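Local atomic coordinates of tapirin (Caldicellulosiruptor hydrothermalis, PDB entry 6N2C), a protein that probably binds cellulose through its C-terminal beta-helix domain, which also carries a zinc ion, and so helps the thermophilic bacterium adhere to plant biomass. Residues Asn503-Pro508 / Pro525-His530; Asn198-Thr203 / Gly546-Glu551. All coordinates share one frame; numbering follows the deposited sequence. Where two conformers were deposited one is given.

Interaction 1 (Asn503-Pro508 / Pro525-His530). With ZN (zinc ion), chain C.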
loop_
_atom_site.group_PDB
_atom_site.type_symbol
_atom_site.label_atom_id
_atom_site.label_comp_id
_atom_site.label_asym_id
_atom_site.label_seq_id
_atom_site.Cartn_x
_atom_site.Cartn_y
_atom_site.Cartn_z
ATOM N N ASN A 503 -33.276 2.449 7.080
ATOM C CA ASN A 503 -32.835 1.091 7.295
ATOM C C ASN A 503 -32.851 0.529 8.693
ATOM O O ASN A 503 -31.897 0.759 9.438
ATOM C CB ASN A 503 -31.408 1.029 6.763
ATOM C CG ASN A 503 -31.282 0.021 5.716
ATOM O OD1 ASN A 503 -32.263 -0.588 5.307
ATOM N ND2 ASN A 503 -30.126 -0.128 5.242
ATOM N N LYS A 504 -33.894 -0.225 9.051
ATOM C CA LYS A 504 -33.994 -0.872 10.376
ATOM C C LYS A 504 -32.958 -2.013 10.500
ATOM O O LYS A 504 -33.014 -2.961 9.728
ATOM C CB LYS A 504 -35.416 -1.398 10.649
ATOM N N PRO A 505 -31.992 -1.905 11.458
ATOM C CA PRO A 505 -30.955 -2.949 11.631
ATOM C C PRO A 505 -31.472 -4.216 12.266
ATOM O O PRO A 505 -30.844 -5.260 12.173
ATOM C CB PRO A 505 -29.919 -2.277 12.545
ATOM C CG PRO A 505 -30.679 -1.269 13.309
ATOM C CD PRO A 505 -31.762 -0.770 12.383
ATOM N N ASN A 506 -32.612 -4.099 12.929
ATOM C CA ASN A 506 -33.298 -5.210 13.576
ATOM C C ASN A 506 -34.055 -6.093 12.532
ATOM O O ASN A 506 -34.508 -7.187 12.875
ATOM C CB ASN A 506 -34.208 -4.593 14.685
ATOM C CG ASN A 506 -35.301 -5.525 15.178
ATOM O OD1 ASN A 506 -35.020 -6.620 15.673
ATOM N ND2 ASN A 506 -36.562 -5.075 15.077
ATOM N N ASN A 507 -34.177 -5.632 11.271
ATOM C CA ASN A 507 -34.905 -6.348 10.203
ATOM C C ASN A 507 -33.962 -6.589 9.020
ATOM O O ASN A 507 -34.079 -5.888 8.008
ATOM C CB ASN A 507 -36.138 -5.527 9.758
ATOM N N PRO A 508 -33.037 -7.578 9.120
ATOM C CA PRO A 508 -32.086 -7.778 8.005
ATOM C C PRO A 508 -32.729 -7.967 6.613
ATOM O O PRO A 508 -32.499 -7.165 5.693
ATOM C CB PRO A 508 -31.304 -9.067 8.371
ATOM C CG PRO A 508 -32.071 -9.718 9.457
ATOM C CD PRO A 508 -32.976 -8.681 10.104
ATOM N N PRO A 525 -24.628 6.306 11.785
ATOM C CA PRO A 525 -25.060 5.977 13.148
ATOM C C PRO A 525 -24.541 4.675 13.640
ATOM O O PRO A 525 -24.408 3.719 12.866
ATOM C CB PRO A 525 -26.593 5.902 13.027
ATOM C CG PRO A 525 -26.909 6.793 11.949
ATOM C CD PRO A 525 -25.757 6.757 10.960
ATOM N N PRO A 526 -24.299 4.570 14.968
ATOM C CA PRO A 526 -23.812 3.281 15.492
ATOM C C PRO A 526 -24.708 2.072 15.456
ATOM O O PRO A 526 -24.218 0.959 15.573
ATOM C CB PRO A 526 -23.500 3.602 16.951
ATOM C CG PRO A 526 -24.405 4.695 17.283
ATOM C CD PRO A 526 -24.573 5.547 16.044
ATOM N N ASP A 527 -26.010 2.253 15.250
ATOM C CA ASP A 527 -26.865 1.063 15.179
ATOM C C ASP A 527 -26.895 0.405 13.794
ATOM O O ASP A 527 -27.425 -0.695 13.650
ATOM C CB ASP A 527 -28.301 1.394 15.642
ATOM C CG ASP A 527 -28.984 2.483 14.831
ATOM O OD1 ASP A 527 -28.362 3.314 14.085
ATOM O OD2 ASP A 527 -30.235 2.547 14.935
ATOM N N GLN A 528 -26.319 1.050 12.775
ATOM C CA GLN A 528 -26.234 0.375 11.426
ATOM C C GLN A 528 -25.316 -0.823 11.436
ATOM O O GLN A 528 -24.175 -0.761 11.987
ATOM C CB GLN A 528 -25.743 1.413 10.375
ATOM C CG GLN A 528 -26.700 2.590 10.179
ATOM C CD GLN A 528 -27.968 2.157 9.480
ATOM O OE1 GLN A 528 -27.871 1.406 8.497
ATOM N NE2 GLN A 528 -29.170 2.526 10.029
ATOM N N ASN A 529 -25.780 -1.948 10.894
ATOM C CA ASN A 529 -24.965 -3.110 10.766
ATOM C C ASN A 529 -24.814 -3.668 9.351
ATOM O O ASN A 529 -23.997 -4.548 9.130
ATOM C CB ASN A 529 -25.463 -4.181 11.698
ATOM C CG ASN A 529 -26.839 -4.713 11.310
ATOM O OD1 ASN A 529 -27.375 -4.449 10.241
ATOM N ND2 ASN A 529 -27.427 -5.441 12.217
ATOM N N HIS A 530 -25.608 -3.173 8.386
ATOM C CA HIS A 530 -25.489 -3.663 7.031
ATOM C C HIS A 530 -25.877 -2.522 6.106
ATOM O O HIS A 530 -27.006 -2.048 6.138
ATOM C CB HIS A 530 -26.442 -4.858 6.811
ATOM C CG HIS A 530 -26.399 -5.443 5.412
ATOM N ND1 HIS A 530 -27.460 -6.132 4.858
ATOM C CD2 HIS A 530 -25.440 -5.421 4.465
ATOM C CE1 HIS A 530 -27.142 -6.480 3.616
ATOM N NE2 HIS A 530 -25.905 -6.068 3.358
HETATM ZN ZN ZN C . -24.911 -6.144 1.709
HETATM O O HOH W 1 -29.275 -5.907 9.214
HETATM O O HOH W 2 -30.041 -7.628 11.841
HETATM O O HOH W 3 -29.586 -6.740 6.627
#

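Interaction 2 (Asn198-Thr203 / Gly546-Glu551). With ZN (zinc ion), chain C.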
loop_
_atom_site.group_PDB
_atom_site.type_symbol
_atom_site.label_atom_id
_atom_site.label_comp_id
_atom_site.label_asym_id
_atom_site.label_seq_id
_atom_site.Cartn_x
_atom_site.Cartn_y
_atom_site.Cartn_z
ATOM N N ASN A 198 -14.380 -0.405 14.886
ATOM C CA ASN A 198 -13.984 -1.791 15.046
ATOM C C ASN A 198 -14.928 -2.747 14.310
ATOM O O ASN A 198 -16.141 -2.528 14.249
ATOM C CB ASN A 198 -13.979 -2.222 16.537
ATOM C CG ASN A 198 -13.163 -1.307 17.418
ATOM O OD1 ASN A 198 -13.690 -0.396 18.005
ATOM N ND2 ASN A 198 -11.818 -1.555 17.491
ATOM N N ASN A 199 -14.354 -3.837 13.812
ATOM C CA ASN A 199 -15.089 -4.917 13.143
ATOM C C ASN A 199 -15.981 -4.458 11.965
ATOM O O ASN A 199 -17.168 -4.797 11.908
ATOM C CB ASN A 199 -15.873 -5.674 14.182
ATOM C CG ASN A 199 -14.961 -6.091 15.308
ATOM O OD1 ASN A 199 -13.926 -6.727 15.043
ATOM N ND2 ASN A 199 -15.292 -5.737 16.516
ATOM N N ILE A 200 -15.418 -3.603 11.101
ATOM C CA ILE A 200 -16.102 -3.216 9.859
ATOM C C ILE A 200 -15.532 -4.086 8.780
ATOM O O ILE A 200 -14.316 -4.252 8.716
ATOM C CB ILE A 200 -16.047 -1.674 9.603
ATOM C CG1 ILE A 200 -16.805 -0.990 10.809
ATOM C CG2 ILE A 200 -16.673 -1.316 8.228
ATOM C CD1 ILE A 200 -17.068 0.494 10.778
ATOM N N THR A 201 -16.396 -4.642 7.919
ATOM C CA THR A 201 -15.989 -5.368 6.727
ATOM C C THR A 201 -16.491 -4.588 5.527
ATOM O O THR A 201 -17.675 -4.286 5.471
ATOM C CB THR A 201 -16.576 -6.762 6.717
ATOM O OG1 THR A 201 -16.119 -7.504 7.882
ATOM C CG2 THR A 201 -16.170 -7.520 5.537
ATOM N N VAL A 202 -15.586 -4.215 4.655
ATOM C CA VAL A 202 -15.897 -3.393 3.448
ATOM C C VAL A 202 -15.610 -4.274 2.234
ATOM O O VAL A 202 -14.500 -4.733 2.067
ATOM C CB VAL A 202 -15.041 -2.141 3.383
ATOM C CG1 VAL A 202 -15.276 -1.356 2.092
ATOM C CG2 VAL A 202 -15.250 -1.255 4.589
ATOM N N THR A 203 -16.593 -4.380 1.295
ATOM C CA THR A 203 -16.425 -4.962 -0.015
ATOM C C THR A 203 -16.725 -3.831 -0.994
ATOM O O THR A 203 -17.816 -3.280 -0.943
ATOM C CB THR A 203 -17.347 -6.154 -0.235
ATOM O OG1 THR A 203 -17.200 -7.121 0.833
ATOM C CG2 THR A 203 -17.030 -6.861 -1.563
ATOM N N GLY A 546 -19.190 0.201 15.212
ATOM C CA GLY A 546 -18.569 -0.922 14.497
ATOM C C GLY A 546 -19.553 -2.023 14.170
ATOM O O GLY A 546 -20.755 -1.798 14.209
ATOM N N ASN A 547 -19.033 -3.226 13.953
ATOM C CA ASN A 547 -19.842 -4.440 13.684
ATOM C C ASN A 547 -20.809 -4.223 12.479
ATOM O O ASN A 547 -22.034 -4.376 12.567
ATOM C CB ASN A 547 -20.586 -4.846 14.924
ATOM C CG ASN A 547 -19.625 -5.081 16.117
ATOM O OD1 ASN A 547 -19.709 -4.406 17.147
ATOM N ND2 ASN A 547 -18.685 -5.963 15.939
ATOM N N LEU A 548 -20.207 -3.800 11.398
ATOM C CA LEU A 548 -20.974 -3.315 10.223
ATOM C C LEU A 548 -20.352 -3.931 8.984
ATOM O O LEU A 548 -19.097 -3.925 8.801
ATOM C CB LEU A 548 -20.913 -1.785 10.235
ATOM C CG LEU A 548 -21.200 -1.076 8.874
ATOM C CD1 LEU A 548 -22.664 -1.250 8.558
ATOM C CD2 LEU A 548 -20.949 0.408 9.021
ATOM N N ASN A 549 -21.210 -4.465 8.063
ATOM C CA ASN A 549 -20.768 -4.951 6.774
ATOM C C ASN A 549 -21.275 -3.870 5.740
ATOM O O ASN A 549 -22.453 -3.534 5.740
ATOM C CB ASN A 549 -21.454 -6.237 6.424
ATOM C CG ASN A 549 -21.008 -7.373 7.265
ATOM O OD1 ASN A 549 -19.793 -7.695 7.317
ATOM N ND2 ASN A 549 -21.978 -8.016 7.963
ATOM N N ILE A 550 -20.331 -3.411 4.905
ATOM C CA ILE A 550 -20.523 -2.399 3.856
ATOM C C ILE A 550 -20.268 -3.113 2.572
ATOM O O ILE A 550 -19.211 -3.719 2.357
ATOM C CB ILE A 550 -19.573 -1.159 4.009
ATOM C CG1 ILE A 550 -19.860 -0.477 5.343
ATOM C CG2 ILE A 550 -19.814 -0.139 2.866
ATOM C CD1 ILE A 550 -18.831 0.472 5.791
ATOM N N GLU A 551 -21.226 -3.045 1.641
ATOM C CA GLU A 551 -20.974 -3.574 0.314
ATOM C C GLU A 551 -21.388 -2.514 -0.760
ATOM O O GLU A 551 -22.455 -1.955 -0.671
ATOM C CB GLU A 551 -21.836 -4.804 0.060
ATOM C CG GLU A 551 -21.437 -6.128 0.797
ATOM C CD GLU A 551 -21.901 -6.186 2.252
ATOM O OE1 GLU A 551 -23.107 -5.989 2.498
ATOM O OE2 GLU A 551 -21.071 -6.391 3.191
HETATM ZN ZN ZN C . -24.911 -6.144 1.709
HETATM O O HOH W 4 -18.096 -7.018 10.151
HETATM O O HOH W 5 -17.114 -3.757 17.682
HETATM O O HOH W 6 -18.471 -6.263 3.142
#

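Interaction 1 (Asn503-Pro508 / Pro525-His530)
Pro505 packs against the backbone of Asp527, its CB 3.2 Å from Asp527 O, where two loops of the beta-helix domain meet, each built around a type I beta turn (Lys504 to Asn507 and Pro525 to Gln528). Beside this point, side-chain amides of the second loop reach two carbonyls of the first. Gln528 folds back through a bend at chi2 (-70°), and its NE2 makes a weak hydrogen bond of 3.3 Å to Asn503 O. Asn529 ND2 makes a second weak hydrogen bond, 3.4 Å to Pro505 O. Two waters bridge Asn529 and Pro505 O, one bound to Asn529 OD1 at 2.6 Å and weakly to the carbonyl, the other donating to Pro505 O and weakly bound to ND2. An alanine at Asn529 would probably leave Pro505 O without its direct amide donor and the first of these waters without its partner at OD1, weakening the tie between the loops. Further out, the Asn503 side chain is anchored in its own loop, its OD1 accepting from Val512 N, while Gln528 rests on Phe500 of helix 494-500. Where the second loop runs into strand 530-532, His530 ND1 donates to a water 2.8 Å away, at the ring edge and in its plane, which is weakly bonded to Pro508 O and likely to steady the imidazole's rotation. At the other ring nitrogen, His530 NE2 coordinates the zinc ion at 1.9 Å.

Interaction 2 (Asn198-Thr203 / Gly546-Glu551)
Ile200 to Thr203 and Leu548 to Glu551 run side by side as parallel strands, their axes 4.7 Å apart and inclined by 9°. Thr201 and Ile550 carry the regular part of the pairing: Thr201 N donates to Leu548 O, Ile550 N to Thr201 O (2.9 Å) and Thr203 N to Ile550 O. The match extends into the preceding turns, where Asn547 N bonds Asn198 O and Leu548 N bonds Asn199 O. Gly546 CA lies only 2.9 Å from Asn198 O, and a side chain at this position would run into that oxygen. Asn199 and Asn547, both with left-handed helical backbone angles, lie side by side, pointing the same way, with amide planes 19° apart. Their ND2 atoms, two donors, are not bonded; instead a water joins Asn199 ND2 to Asn547 OD1, and Asn199 OD1 accepts from Asn220 N. On the apolar face, Ile550 CD1, in one of its two conformers, crosses to Ile200 CG2 at 3.7 Å and also meets Val202 CG2, while Ile200, Leu548 and Ile550 pack on Phe543 of strand 541-543. The other face is polar. Asn549 lies beside Thr201, its OD1 3.4 Å from Thr201 CB, and a water bonds Thr201 OG1 and Asn199 O and, weakly, Asn549 OD1. Thr203 OG1 hydrogen-bonds Tyr225 OH and a further water, which also bonds Glu551 OE2 at 2.6 Å. The chain of Glu551 bends at chi2 (80°), and OE1 binds the zinc ion at 2.0 Å, completing with His530 and Asp532 the protein ligands of the site. Parallel strands paired in register, an apolar interior and asparagines lying side by side at a turn are hallmarks of the parallel beta-helix.

Overall arrangement
Interaction 1 is nested in sequence between the two segments of interaction 2, and their centres lie 12 Å apart. Strands 200-203, 548-552 and 530-532 are consecutive neighbours on one face of the beta-helix, so a strand from near the start of the modelled chain pairs with one from near its end, and strand 530-532 forms the edge of that face. The two contacts meet directly through a probable hydrogen bond from Asn549 N to Asn529 O, and Leu548 CD1 packs against the backbone of Asn529. They also share the zinc ion: His530 of interaction 1 and Glu551 of interaction 2 bind it with Asp532, cross-linking the two last strands of this face.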